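Local structure of flavin-containing monooxygenase (6WPU) at residues H205-P210 and R232-F237; D215-I220 and F237-H242. The protein probably catalyses the flavin-dependent S-oxygenation of S-allyl-L-cysteine in garlic, using a bound FAD as its cofactor. All blocks are in the same frame, centred on the assembly; numbering follows the deposited sequence.

Both contacts involve one beta-alpha-beta unit, made of strand 217-221, helix 225-234 and strand 240-244, and their centres lie about 10 Å apart. Along the chain the segments alternate: 205-210, 215-220, 232-237, then 237-242. Contact 2 pairs the unit's two strands, and contact 1 sets the preceding loop against the end of its helix. Phe237 serves both, and CG1 of Val234 packs against CG2 of Val218 and CG2 of Val241, so loop and strands are tied to the same helix end, in a mixed sheet separate from the five-stranded parallel sheet that includes strand 24-28. Contact 1 is nearer FAD, the Tyr207 side chain lying about 9 Å from it, against about 12 Å for Ile220.

Contact 1 of 2, residues H205-P210 and R232-F237; sequences HNYRIP and RDVARF. With SO4 (sulfate ion), chain D.
The irregular loop 205-210 meets the C-terminal part of helix 225-234 and the turn that follows, coming closest where the CA atoms of Pro210 and Val234 lie 4.7 Å apart. Tyr207 reaches the helix with its hydroxyl: OH donates to Asp233 OD2 at 2.6 Å, on the anti side of the carboxylate and 33° out of its plane. The ring and carboxylate planes stand nearly perpendicular, at 87°. With CG anti to the backbone N (chi1 176°), the Tyr207 ring extends far enough for its CE1 to pack on Val234 CG2 at 3.6 Å. A phenylalanine in place of Tyr207 would probably keep this packing but leave buried Asp233 OD2 without its hydroxyl donor. The helix is the crossover of a beta-alpha-beta unit, and the loop leads into that unit's first strand. Asp233 suits this position because both oxygens find donors: OD2 also accepts from a water, 2.8 Å away, that bridges to Arg208 O, and OD1 is bound by Ser88. Pro210, with no amide hydrogen to satisfy, lays its CB 3.2 Å from Asp233 O and its CG 3.7 Å from Phe237 CD1. Farther out, Arg232 grips a sulfate, probably from the crystallisation liquor, through NH1 and NH2.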
ATOM      1  N   HIS A 205       1.112  -3.251  12.661  1.00 30.27           N
ATOM      2  CA  HIS A 205       1.451  -1.855  12.394  1.00 32.30           C
ATOM      3  C   HIS A 205       2.507  -1.348  13.365  1.00 34.55           C
ATOM      4  O   HIS A 205       3.297  -0.468  13.020  1.00 31.52           O
ATOM      5  CB  HIS A 205       0.202  -0.983  12.487  1.00 30.66           C
ATOM      6  CG  HIS A 205       0.463   0.477  12.267  1.00 33.08           C
ATOM      7  ND1 HIS A 205       0.895   0.982  11.058  1.00 33.26           N
ATOM      8  CD2 HIS A 205       0.320   1.542  13.094  1.00 31.35           C
ATOM      9  CE1 HIS A 205       1.027   2.294  11.157  1.00 34.57           C
ATOM     10  NE2 HIS A 205       0.674   2.662  12.376  1.00 33.45           N
ATOM     11  N   ASN A 206       2.561  -1.912  14.567  1.00 33.90           N
ATOM     12  CA  ASN A 206       3.526  -1.486  15.566  1.00 35.84           C
ATOM     13  C   ASN A 206       4.705  -2.448  15.691  1.00 33.57           C
ATOM     14  O   ASN A 206       5.502  -2.316  16.626  1.00 36.07           O
ATOM     15  CB  ASN A 206       2.817  -1.295  16.910  1.00 32.25           C
ATOM     16  CG  ASN A 206       1.783  -0.185  16.846  1.00 36.46           C
ATOM     17  OD1 ASN A 206       2.106   0.939  16.467  1.00 32.88           O
ATOM     18  ND2 ASN A 206       0.538  -0.497  17.184  1.00 35.68           N
ATOM     19  N   TYR A 207       4.855  -3.396  14.762  1.00 32.55           N
ATOM     20  CA  TYR A 207       5.976  -4.324  14.849  1.00 29.85           C
ATOM     21  C   TYR A 207       7.213  -3.682  14.235  1.00 33.57           C
ATOM     22  O   TYR A 207       7.162  -3.163  13.114  1.00 30.89           O
ATOM     23  CB  TYR A 207       5.679  -5.660  14.155  1.00 29.28           C
ATOM     24  CG  TYR A 207       6.925  -6.521  14.201  1.00 31.85           C
ATOM     25  CD1 TYR A 207       7.362  -7.082  15.416  1.00 28.61           C
ATOM     26  CD2 TYR A 207       7.715  -6.700  13.076  1.00 28.91           C
ATOM     27  CE1 TYR A 207       8.527  -7.834  15.484  1.00 28.27           C
ATOM     28  CE2 TYR A 207       8.899  -7.452  13.133  1.00 31.97           C
ATOM     29  CZ  TYR A 207       9.292  -8.010  14.348  1.00 32.17           C
ATOM     30  OH  TYR A 207      10.444  -8.740  14.426  1.00 29.52           O
ATOM     31  N   ARG A 208       8.330  -3.723  14.963  1.00 28.38           N
ATOM     32  CA  ARG A 208       9.566  -3.122  14.468  1.00 27.07           C
ATOM     33  C   ARG A 208      10.745  -4.083  14.492  1.00 32.12           C
ATOM     34  O   ARG A 208      11.468  -4.199  13.494  1.00 32.61           O
ATOM     35  CB  ARG A 208       9.927  -1.879  15.284  1.00 27.90           C
ATOM     36  CG  ARG A 208       8.918  -0.730  15.115  1.00 28.18           C
ATOM     37  CD  ARG A 208       8.819  -0.265  13.657  1.00 28.51           C
ATOM     38  NE  ARG A 208       7.884   0.848  13.583  1.00 32.10           N
ATOM     39  CZ  ARG A 208       6.605   0.727  13.253  1.00 37.61           C
ATOM     40  NH1 ARG A 208       6.102  -0.468  12.919  1.00 28.34           N
ATOM     41  NH2 ARG A 208       5.836   1.812  13.242  1.00 33.43           N
ATOM     42  N   ILE A 209      10.967  -4.756  15.625  1.00 28.31           N
ATOM     43  CA  ILE A 209      12.191  -5.525  15.839  1.00 30.94           C
ATOM     44  C   ILE A 209      11.869  -6.779  16.644  1.00 35.33           C
ATOM     45  O   ILE A 209      10.882  -6.804  17.392  1.00 35.54           O
ATOM     46  CB  ILE A 209      13.281  -4.684  16.540  1.00 33.15           C
ATOM     47  CG1 ILE A 209      12.777  -4.131  17.881  1.00 30.20           C
ATOM     48  CG2 ILE A 209      13.786  -3.578  15.606  1.00 32.26           C
ATOM     49  CD1 ILE A 209      13.908  -3.699  18.857  1.00 31.59           C
ATOM     50  N   PRO A 210      12.668  -7.835  16.519  1.00 32.76           N
ATOM     51  CA  PRO A 210      12.328  -9.102  17.180  1.00 33.60           C
ATOM     52  C   PRO A 210      12.881  -9.259  18.591  1.00 33.55           C
ATOM     53  O   PRO A 210      12.394 -10.123  19.326  1.00 28.72           O
ATOM     54  CB  PRO A 210      12.931 -10.154  16.242  1.00 36.26           C
ATOM     55  CG  PRO A 210      14.130  -9.455  15.638  1.00 35.51           C
ATOM     56  CD  PRO A 210      13.767  -7.982  15.542  1.00 30.68           C
ATOM     57  N   ARG A 232       9.095 -15.079  10.545  1.00 38.73           N
ATOM     58  CA  ARG A 232      10.496 -15.483  10.461  1.00 41.95           C
ATOM     59  C   ARG A 232      11.394 -14.502  11.207  1.00 39.87           C
ATOM     60  O   ARG A 232      12.359 -14.913  11.866  1.00 41.79           O
ATOM     61  CB  ARG A 232      10.917 -15.611   8.996  1.00 44.26           C
ATOM     62  CG  ARG A 232      10.246 -16.780   8.284  1.00 50.79           C
ATOM     63  CD  ARG A 232      10.913 -17.110   6.962  1.00 52.62           C
ATOM     64  NE  ARG A 232      10.875 -15.971   6.061  1.00 56.99           N
ATOM     65  CZ  ARG A 232      11.940 -15.262   5.707  1.00 57.38           C
ATOM     66  NH1 ARG A 232      13.150 -15.593   6.157  1.00 54.55           N
ATOM     67  NH2 ARG A 232      11.792 -14.227   4.894  1.00 54.43           N
ATOM     68  N   ASP A 233      11.076 -13.204  11.130  1.00 35.01           N
ATOM     69  CA  ASP A 233      11.838 -12.198  11.863  1.00 38.28           C
ATOM     70  C   ASP A 233      11.724 -12.425  13.365  1.00 35.57           C
ATOM     71  O   ASP A 233      12.734 -12.466  14.072  1.00 35.73           O
ATOM     72  CB  ASP A 233      11.343 -10.797  11.480  1.00 36.89           C
ATOM     73  CG  ASP A 233      12.369  -9.713  11.752  1.00 37.17           C
ATOM     74  OD1 ASP A 233      13.539  -9.861  11.326  1.00 36.88           O
ATOM     75  OD2 ASP A 233      12.003  -8.691  12.369  1.00 37.86           O
ATOM     76  N   VAL A 234      10.493 -12.593  13.859  1.00 34.85           N
ATOM     77  CA  VAL A 234      10.251 -12.848  15.278  1.00 35.85           C
ATOM     78  C   VAL A 234      10.916 -14.151  15.711  1.00 39.61           C
ATOM     79  O   VAL A 234      11.460 -14.252  16.818  1.00 37.50           O
ATOM     80  CB  VAL A 234       8.732 -12.856  15.552  1.00 33.43           C
ATOM     81  CG1 VAL A 234       8.414 -13.387  16.948  1.00 29.67           C
ATOM     82  CG2 VAL A 234       8.163 -11.452  15.382  1.00 32.79           C
ATOM     83  N   ALA A 235      10.909 -15.162  14.837  1.00 39.41           N
ATOM     84  CA  ALA A 235      11.485 -16.455  15.187  1.00 39.05           C
ATOM     85  C   ALA A 235      12.988 -16.387  15.434  1.00 38.99           C
ATOM     86  O   ALA A 235      13.543 -17.342  15.995  1.00 37.27           O
ATOM     87  CB  ALA A 235      11.181 -17.482  14.092  1.00 36.28           C
ATOM     88  N   ARG A 236      13.645 -15.273  15.070  1.00 40.18           N
ATOM     89  CA  ARG A 236      15.070 -15.111  15.364  1.00 40.54           C
ATOM     90  C   ARG A 236      15.345 -15.095  16.865  1.00 41.50           C
ATOM     91  O   ARG A 236      16.441 -15.458  17.298  1.00 47.98           O
ATOM     92  CB  ARG A 236      15.603 -13.816  14.741  1.00 38.59           C
ATOM     93  CG  ARG A 236      15.546 -13.710  13.203  1.00 46.23           C
ATOM     94  CD  ARG A 236      16.293 -12.431  12.758  1.00 48.24           C
ATOM     95  NE  ARG A 236      17.618 -12.448  13.381  1.00 58.39           N
ATOM     96  CZ  ARG A 236      18.241 -11.385  13.886  1.00 59.81           C
ATOM     97  NH1 ARG A 236      17.664 -10.185  13.831  1.00 51.41           N
ATOM     98  NH2 ARG A 236      19.443 -11.529  14.456  1.00 57.97           N
ATOM     99  N   PHE A 237      14.381 -14.647  17.673  1.00 38.84           N
ATOM    100  CA  PHE A 237      14.544 -14.584  19.119  1.00 40.30           C
ATOM    101  C   PHE A 237      13.464 -15.313  19.903  1.00 41.13           C
ATOM    102  O   PHE A 237      13.714 -15.687  21.057  1.00 39.21           O
ATOM    103  CB  PHE A 237      14.586 -13.118  19.588  1.00 37.95           C
ATOM    104  CG  PHE A 237      15.825 -12.395  19.158  1.00 39.82           C
ATOM    105  CD1 PHE A 237      15.871 -11.741  17.938  1.00 32.00           C
ATOM    106  CD2 PHE A 237      16.955 -12.394  19.963  1.00 42.78           C
ATOM    107  CE1 PHE A 237      17.029 -11.088  17.529  1.00 35.48           C
ATOM    108  CE2 PHE A 237      18.109 -11.744  19.556  1.00 42.85           C
ATOM    109  CZ  PHE A 237      18.139 -11.085  18.331  1.00 37.80           C
TER
HETATM  110  S   SO4 D 503      15.074 -12.950   4.201  0.80 70.76           S
HETATM  111  O1  SO4 D 503      15.379 -13.784   5.366  0.80 71.92           O
HETATM  112  O2  SO4 D 503      15.299 -13.738   2.991  0.80 75.86           O
HETATM  113  O3  SO4 D 503      13.673 -12.548   4.229  0.80 74.41           O
HETATM  114  O4  SO4 D 503      15.904 -11.740   4.226  0.80 59.64           O
HETATM  115  O   HOH W   1      13.003  -6.055  12.157  1.00 29.64           O

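Contact 2 of 2, residues D215-I220 and F237-H242; sequences DQVVVI and FAKEVH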
ATOM      1  N   ASP A 215      12.502 -15.469  23.676  1.00 34.58           N
ATOM      2  CA  ASP A 215      11.966 -16.543  24.516  1.00 31.96           C
ATOM      3  C   ASP A 215      10.452 -16.430  24.750  1.00 38.47           C
ATOM      4  O   ASP A 215       9.918 -17.034  25.680  1.00 36.70           O
ATOM      5  CB  ASP A 215      12.704 -16.605  25.857  1.00 33.67           C
ATOM      6  CG  ASP A 215      12.525 -17.946  26.554  1.00 50.21           C
ATOM      7  OD1 ASP A 215      12.536 -18.971  25.840  1.00 55.24           O
ATOM      8  OD2 ASP A 215      12.361 -17.972  27.796  1.00 54.52           O
ATOM      9  N   GLN A 216       9.730 -15.669  23.939  1.00 35.12           N
ATOM     10  CA  GLN A 216       8.282 -15.587  24.069  1.00 34.41           C
ATOM     11  C   GLN A 216       7.629 -16.604  23.143  1.00 36.61           C
ATOM     12  O   GLN A 216       8.235 -17.070  22.176  1.00 33.78           O
ATOM     13  CB  GLN A 216       7.775 -14.184  23.708  1.00 30.75           C
ATOM     14  CG  GLN A 216       8.377 -13.058  24.538  1.00 35.07           C
ATOM     15  CD  GLN A 216       8.175 -13.293  26.019  1.00 39.46           C
ATOM     16  OE1 GLN A 216       7.074 -13.139  26.531  1.00 41.77           O
ATOM     17  NE2 GLN A 216       9.237 -13.696  26.710  1.00 39.65           N
ATOM     18  N   VAL A 217       6.374 -16.934  23.442  1.00 34.27           N
ATOM     19  CA  VAL A 217       5.524 -17.701  22.537  1.00 32.57           C
ATOM     20  C   VAL A 217       4.584 -16.720  21.848  1.00 36.81           C
ATOM     21  O   VAL A 217       3.783 -16.044  22.512  1.00 38.30           O
ATOM     22  CB  VAL A 217       4.739 -18.792  23.278  1.00 34.78           C
ATOM     23  CG1 VAL A 217       3.800 -19.491  22.311  1.00 34.24           C
ATOM     24  CG2 VAL A 217       5.686 -19.814  23.939  1.00 32.92           C
ATOM     25  N   VAL A 218       4.673 -16.646  20.518  1.00 36.31           N
ATOM     26  CA  VAL A 218       4.030 -15.602  19.722  1.00 27.84           C
ATOM     27  C   VAL A 218       3.100 -16.250  18.708  1.00 39.66           C
ATOM     28  O   VAL A 218       3.486 -17.200  18.014  1.00 34.03           O
ATOM     29  CB  VAL A 218       5.068 -14.725  19.004  1.00 33.42           C
ATOM     30  CG1 VAL A 218       4.380 -13.536  18.290  1.00 27.15           C
ATOM     31  CG2 VAL A 218       6.129 -14.232  19.994  1.00 30.63           C
ATOM     32  N   VAL A 219       1.878 -15.741  18.622  1.00 34.68           N
ATOM     33  CA  VAL A 219       0.947 -16.121  17.570  1.00 35.75           C
ATOM     34  C   VAL A 219       0.836 -14.952  16.594  1.00 36.30           C
ATOM     35  O   VAL A 219       0.619 -13.803  17.006  1.00 32.12           O
ATOM     36  CB  VAL A 219      -0.422 -16.516  18.145  1.00 33.76           C
ATOM     37  CG1 VAL A 219      -1.403 -16.830  17.011  1.00 37.19           C
ATOM     38  CG2 VAL A 219      -0.273 -17.727  19.086  1.00 32.07           C
ATOM     39  N   ILE A 220       1.041 -15.238  15.311  1.00 33.66           N
ATOM     40  CA  ILE A 220       0.897 -14.260  14.237  1.00 38.21           C
ATOM     41  C   ILE A 220      -0.332 -14.666  13.439  1.00 40.38           C
ATOM     42  O   ILE A 220      -0.354 -15.755  12.852  1.00 41.70           O
ATOM     43  CB  ILE A 220       2.134 -14.215  13.321  1.00 42.10           C
ATOM     44  CG1 ILE A 220       3.452 -14.176  14.102  1.00 38.76           C
ATOM     45  CG2 ILE A 220       2.038 -13.059  12.353  1.00 43.39           C
ATOM     46  CD1 ILE A 220       3.849 -12.849  14.587  1.00 34.05           C
ATOM     47  N   PHE A 237      14.381 -14.647  17.673  1.00 38.84           N
ATOM     48  CA  PHE A 237      14.544 -14.584  19.119  1.00 40.30           C
ATOM     49  C   PHE A 237      13.464 -15.313  19.903  1.00 41.13           C
ATOM     50  O   PHE A 237      13.714 -15.687  21.057  1.00 39.21           O
ATOM     51  CB  PHE A 237      14.586 -13.118  19.588  1.00 37.95           C
ATOM     52  CG  PHE A 237      15.825 -12.395  19.158  1.00 39.82           C
ATOM     53  CD1 PHE A 237      15.871 -11.741  17.938  1.00 32.00           C
ATOM     54  CD2 PHE A 237      16.955 -12.394  19.963  1.00 42.78           C
ATOM     55  CE1 PHE A 237      17.029 -11.088  17.529  1.00 35.48           C
ATOM     56  CE2 PHE A 237      18.109 -11.744  19.556  1.00 42.85           C
ATOM     57  CZ  PHE A 237      18.139 -11.085  18.331  1.00 37.80           C
ATOM     58  N   ALA A 238      12.289 -15.534  19.318  1.00 38.57           N
ATOM     59  CA  ALA A 238      11.170 -16.112  20.044  1.00 36.72           C
ATOM     60  C   ALA A 238      11.432 -17.577  20.383  1.00 39.42           C
ATOM     61  O   ALA A 238      12.145 -18.293  19.670  1.00 39.84           O
ATOM     62  CB  ALA A 238       9.887 -15.995  19.217  1.00 33.30           C
ATOM     63  N   LYS A 239      10.838 -18.022  21.490  1.00 32.94           N
ATOM     64  CA  LYS A 239      10.858 -19.446  21.800  1.00 34.39           C
ATOM     65  C   LYS A 239      10.034 -20.226  20.782  1.00 38.30           C
ATOM     66  O   LYS A 239      10.499 -21.230  20.233  1.00 39.66           O
ATOM     67  CB  LYS A 239      10.332 -19.685  23.209  1.00 31.41           C
ATOM     68  CG  LYS A 239      10.527 -21.138  23.674  1.00 40.48           C
ATOM     69  CD  LYS A 239       9.292 -21.680  24.386  1.00 56.50           C
ATOM     70  CE  LYS A 239       9.565 -22.025  25.835  1.00 67.62           C
ATOM     71  NZ  LYS A 239       9.411 -20.828  26.694  1.00 69.10           N
ATOM     72  N   GLU A 240       8.808 -19.774  20.511  1.00 35.52           N
ATOM     73  CA  GLU A 240       7.952 -20.400  19.506  1.00 38.66           C
ATOM     74  C   GLU A 240       7.155 -19.347  18.753  1.00 37.37           C
ATOM     75  O   GLU A 240       6.667 -18.381  19.351  1.00 40.02           O
ATOM     76  CB  GLU A 240       6.974 -21.391  20.124  1.00 35.14           C
ATOM     77  CG  GLU A 240       7.623 -22.642  20.678  1.00 49.11           C
ATOM     78  CD  GLU A 240       6.609 -23.549  21.343  1.00 58.62           C
ATOM     79  OE1 GLU A 240       6.999 -24.309  22.260  1.00 68.29           O
ATOM     80  OE2 GLU A 240       5.415 -23.488  20.955  1.00 53.68           O
ATOM     81  N   VAL A 241       7.014 -19.544  17.445  1.00 36.93           N
ATOM     82  CA  VAL A 241       6.156 -18.715  16.601  1.00 34.29           C
ATOM     83  C   VAL A 241       5.110 -19.626  15.968  1.00 40.68           C
ATOM     84  O   VAL A 241       5.451 -20.666  15.396  1.00 41.51           O
ATOM     85  CB  VAL A 241       6.967 -17.957  15.533  1.00 36.95           C
ATOM     86  CG1 VAL A 241       6.058 -17.031  14.718  1.00 39.10           C
ATOM     87  CG2 VAL A 241       8.091 -17.155  16.196  1.00 35.13           C
ATOM     88  N   HIS A 242       3.841 -19.252  16.099  1.00 40.70           N
ATOM     89  CA  HIS A 242       2.727 -20.000  15.529  1.00 41.37           C
ATOM     90  C   HIS A 242       1.951 -19.064  14.611  1.00 41.50           C
ATOM     91  O   HIS A 242       1.476 -18.012  15.056  1.00 39.20           O
ATOM     92  CB  HIS A 242       1.820 -20.549  16.632  1.00 39.19           C
ATOM     93  CG  HIS A 242       2.486 -21.554  17.521  1.00 41.32           C
ATOM     94  ND1 HIS A 242       2.368 -22.911  17.325  1.00 43.26           N
ATOM     95  CD2 HIS A 242       3.277 -21.398  18.611  1.00 40.79           C
ATOM     96  CE1 HIS A 242       3.054 -23.550  18.258  1.00 45.27           C
ATOM     97  NE2 HIS A 242       3.624 -22.652  19.044  1.00 44.41           N
TER
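Val217, Val218 and Val219 pair in parallel with Glu240, Val241 and His242, joining the two strands of a beta-alpha-beta crossover whose helix is 225-234. Strands 217-220 and 240-242 run 4.7 Å apart at closest approach, their directions differing by 19°. The tight part is this ladder. Val218 is held through both backbone groups: its N donates to Glu240 O at 2.9 Å and its O accepts from His242 N, nearly along the C=O axis. Ile220 N then bonds His242 O at 2.8 Å. Branched residues suit the extended backbone, and on the face shared by Val218 and Val241 they meet the helix at Val234. Ile220 CG1 touches Val241 CG1 at 3.9 Å. At the solvent end the backbone still holds, through Asp215 N to Phe237 O and Glu240 N to Gln216 O, but Lys239 N bonds Gln216 O weakly, and the exposed side chains of Asp215 and Lys239 lie side by side with only a long salt bridge, 3.7 Å between OD1 and NZ. On the face of Val217 and Val219, His265 binds ND1 of His242. NE2 of His242 donates to Glu240 OE2 at 2.7 Å, using the anti lone pair of OE2, which lies only 6° out of the imidazole plane.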